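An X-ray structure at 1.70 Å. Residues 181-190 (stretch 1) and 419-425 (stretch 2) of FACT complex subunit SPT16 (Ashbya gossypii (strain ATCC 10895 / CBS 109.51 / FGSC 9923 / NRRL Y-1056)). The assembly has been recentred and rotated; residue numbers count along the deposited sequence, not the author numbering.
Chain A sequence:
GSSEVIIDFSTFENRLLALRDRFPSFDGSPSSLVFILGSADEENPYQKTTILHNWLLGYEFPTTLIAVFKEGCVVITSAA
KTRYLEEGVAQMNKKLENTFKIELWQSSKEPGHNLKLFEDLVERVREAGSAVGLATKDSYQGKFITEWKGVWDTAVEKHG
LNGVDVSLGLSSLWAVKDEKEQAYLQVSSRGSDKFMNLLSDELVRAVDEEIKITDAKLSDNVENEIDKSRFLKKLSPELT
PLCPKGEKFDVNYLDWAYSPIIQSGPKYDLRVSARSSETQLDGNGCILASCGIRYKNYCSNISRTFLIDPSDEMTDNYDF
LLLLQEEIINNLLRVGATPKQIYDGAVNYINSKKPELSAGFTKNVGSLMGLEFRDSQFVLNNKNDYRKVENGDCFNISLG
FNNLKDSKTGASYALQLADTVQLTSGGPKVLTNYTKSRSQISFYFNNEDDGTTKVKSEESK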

# COMPACT_ATOMS: atom_id res chain seq x y z
N GLU A 181 3.60 -12.33 5.23
CA GLU A 181 3.47 -10.96 4.74
C GLU A 181 4.64 -10.11 5.19
O GLU A 181 5.11 -9.25 4.44
N GLN A 182 5.08 -10.29 6.44
CA GLN A 182 6.22 -9.51 6.91
C GLN A 182 7.47 -9.83 6.08
O GLN A 182 8.24 -8.92 5.75
N ALA A 183 7.63 -11.08 5.65
CA ALA A 183 8.75 -11.43 4.79
C ALA A 183 8.64 -10.73 3.44
O ALA A 183 9.61 -10.15 2.95
N TYR A 184 7.44 -10.73 2.84
CA TYR A 184 7.30 -10.04 1.56
C TYR A 184 7.58 -8.55 1.70
O TYR A 184 8.16 -7.93 0.79
N LEU A 185 7.16 -7.95 2.82
CA LEU A 185 7.45 -6.53 3.05
C LEU A 185 8.95 -6.29 3.20
O LEU A 185 9.45 -5.23 2.79
N GLN A 186 9.69 -7.23 3.79
CA GLN A 186 11.14 -7.04 3.87
C GLN A 186 11.79 -7.17 2.49
O GLN A 186 12.72 -6.44 2.16
N VAL A 187 11.31 -8.12 1.67
CA VAL A 187 11.85 -8.24 0.32
C VAL A 187 11.59 -6.96 -0.45
O VAL A 187 12.50 -6.38 -1.05
N SER A 188 10.34 -6.50 -0.41
CA SER A 188 9.96 -5.26 -1.09
C SER A 188 10.84 -4.10 -0.64
O SER A 188 11.32 -3.31 -1.47
N SER A 189 11.02 -3.96 0.68
CA SER A 189 11.79 -2.85 1.22
C SER A 189 13.24 -2.91 0.76
O SER A 189 13.85 -1.88 0.44
N ARG A 190 13.83 -4.12 0.71
CA ARG A 190 15.19 -4.21 0.21
C ARG A 190 15.23 -3.85 -1.26
O ARG A 190 16.17 -3.19 -1.72
N ASP A 419 10.80 6.00 5.57
CA ASP A 419 11.27 4.63 5.70
C ASP A 419 10.10 3.72 6.00
O ASP A 419 9.07 4.16 6.54
N THR A 420 10.27 2.45 5.67
CA THR A 420 9.27 1.42 5.97
C THR A 420 9.59 0.79 7.32
O THR A 420 10.73 0.36 7.56
N VAL A 421 8.61 0.75 8.21
CA VAL A 421 8.83 0.31 9.59
C VAL A 421 7.81 -0.77 9.94
O VAL A 421 6.60 -0.56 9.79
N GLN A 422 8.30 -1.90 10.43
CA GLN A 422 7.49 -3.04 10.81
C GLN A 422 7.42 -3.11 12.33
O GLN A 422 8.46 -3.13 12.99
N LEU A 423 6.22 -3.19 12.88
CA LEU A 423 6.08 -3.49 14.31
C LEU A 423 6.25 -4.98 14.50
O LEU A 423 5.49 -5.76 13.92
N THR A 424 7.22 -5.38 15.33
CA THR A 424 7.41 -6.76 15.72
C THR A 424 7.32 -6.90 17.24
O THR A 424 7.24 -5.91 17.98
N SER A 425 7.35 -8.15 17.71
CA SER A 425 7.34 -8.36 19.15
C SER A 425 8.56 -7.74 19.81
O SER A 425 8.51 -7.33 20.97

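Residues 181-190 form part of a helix, and residues 419-424 end a strand that runs nearly antiparallel to it, at 162° between their N-to-C directions. The axes come within 9.9 Å. The contact is small, burying 226 Å² in total, and no direct hydrogen bond crosses it. From the helix, Gln182, Leu185 and Ser189 point toward the strand. Their spacing of three and four residues places them along one side of the helix.

Asp419 makes no contact with the helix. Its carboxylate oxygens are hydrogen-bonded elsewhere in the structure.

Thr420 points toward the helix, with chi1 in the m well. Its methyl CG2 lies 3.4 Å from OG of Ser189, a van der Waals contact. The Ser189 hydroxyl is turned back to its own helix. With chi1 at m, Ser189 OG donates to Leu185 O at 2.9 Å, one turn earlier. Leu185 O also accepts the backbone bond from Ser189 N, at 2.9 Å. Thr420 OG1 finds its partner elsewhere.

Val421, a t rotamer, points away from the helix, as expected from the alternation of side chains along a strand.

Gln422 points toward the helix and gives the largest covered area of any residue here, 60 Å². Its chi1 is t and chi2 is p. The amide end meets two helix residues. Gln422 OE1 lies 3.7 Å from CD1 of Leu185, whose chi1 is m and chi2 is t. Gln422 NE2 lies 3.4 Å from CD of Gln182, an amide-to-amide contact without a hydrogen bond between them. Gln422 NE2 instead donates to Leu423 O at 3.1 Å. The N-H...O angle of 174° is close to linear, and this bond ties the side chain to its own strand.

Water 1 supplies the polar link between the stretches. It donates to Gln422 OE1 at 2.9 Å and to Gln182 O at 2.8 Å. The water thus joins two acceptors that could not bond to each other directly. Gln182 O also accepts the helical bond from Gln186 N, at 3.0 Å.

Leu423 points away, with chi1 and chi2 both m. Its approach to the helix is through the backbone: Leu423 O lies 4.4 Å from NE2 of Gln182, a distant contact.

Thr424 points sideways, with chi1 at p. Thr424 CG2 lies 4.1 Å from OE1 of Gln182. Gln182 reaches this far with chi1 at m and an extended chi2 at t.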

# COMPACT_ATOMS: atom_id res chain seq x y z
CB GLU A 181 2.17 -10.36 5.25
CG GLU A 181 0.93 -11.11 4.73
CD GLU A 181 -0.36 -10.51 5.25
OE1 GLU A 181 -1.14 -9.96 4.45
OE2 GLU A 181 -0.60 -10.58 6.47
CB GLN A 182 6.45 -9.76 8.40
CG GLN A 182 5.31 -9.20 9.29
CD GLN A 182 5.68 -9.24 10.75
OE1 GLN A 182 6.85 -9.09 11.10
NE2 GLN A 182 4.68 -9.43 11.62
CB ALA A 183 8.83 -12.95 4.60
CB TYR A 184 5.91 -10.27 0.96
CG TYR A 184 5.61 -11.72 0.66
CD1 TYR A 184 6.61 -12.60 0.23
CD2 TYR A 184 4.31 -12.20 0.79
CE1 TYR A 184 6.31 -13.93 -0.04
CE2 TYR A 184 4.00 -13.52 0.50
CZ TYR A 184 5.00 -14.38 0.09
OH TYR A 184 4.68 -15.69 -0.17
CB LEU A 185 6.71 -6.03 4.30
CG LEU A 185 5.21 -5.88 4.07
CD1 LEU A 185 4.50 -5.86 5.42
CD2 LEU A 185 4.90 -4.60 3.34
CB GLN A 186 11.77 -8.01 4.87
CG GLN A 186 13.29 -7.86 4.98
CD GLN A 186 13.75 -6.54 5.57
OE1 GLN A 186 13.99 -6.44 6.79
NE2 GLN A 186 13.92 -5.52 4.71
CB VAL A 187 11.23 -9.45 -0.41
CG1 VAL A 187 11.68 -9.48 -1.87
CG2 VAL A 187 11.62 -10.77 0.27
CB SER A 188 8.50 -4.96 -0.80
OG SER A 188 8.13 -3.74 -1.41
CB SER A 189 11.73 -2.84 2.75
OG SER A 189 10.41 -2.53 3.21
CB ARG A 190 15.77 -5.60 0.45
CG ARG A 190 17.27 -5.69 0.06
CD ARG A 190 18.13 -4.94 1.04
NE ARG A 190 18.10 -5.59 2.36
CZ ARG A 190 18.79 -6.69 2.67
NH1 ARG A 190 19.58 -7.28 1.79
NH2 ARG A 190 18.68 -7.21 3.89
CB ASP A 419 12.34 4.50 6.81
CG ASP A 419 13.70 4.97 6.34
OD1 ASP A 419 14.31 4.26 5.51
OD2 ASP A 419 14.16 6.04 6.77
CB THR A 420 9.25 0.40 4.85
OG1 THR A 420 8.97 1.09 3.62
CG2 THR A 420 8.20 -0.68 5.08
CB VAL A 421 8.71 1.48 10.59
CG1 VAL A 421 8.95 0.98 12.03
CG2 VAL A 421 9.66 2.64 10.22
CB GLN A 422 8.10 -4.33 10.26
CG GLN A 422 7.41 -5.58 10.73
CD GLN A 422 6.04 -5.75 10.08
OE1 GLN A 422 5.92 -5.73 8.85
NE2 GLN A 422 5.02 -5.93 10.90
CB LEU A 423 4.71 -3.05 14.84
CG LEU A 423 4.53 -1.63 15.36
CD1 LEU A 423 5.42 -1.36 16.59
CD2 LEU A 423 4.82 -0.65 14.25
CB THR A 424 8.77 -7.30 15.25
OG1 THR A 424 9.80 -6.77 16.08
CG2 THR A 424 9.03 -6.87 13.82
CB SER A 425 7.25 -9.86 19.48
OG SER A 425 6.04 -10.43 19.00
O HOH W 1 8.30 -6.98 7.76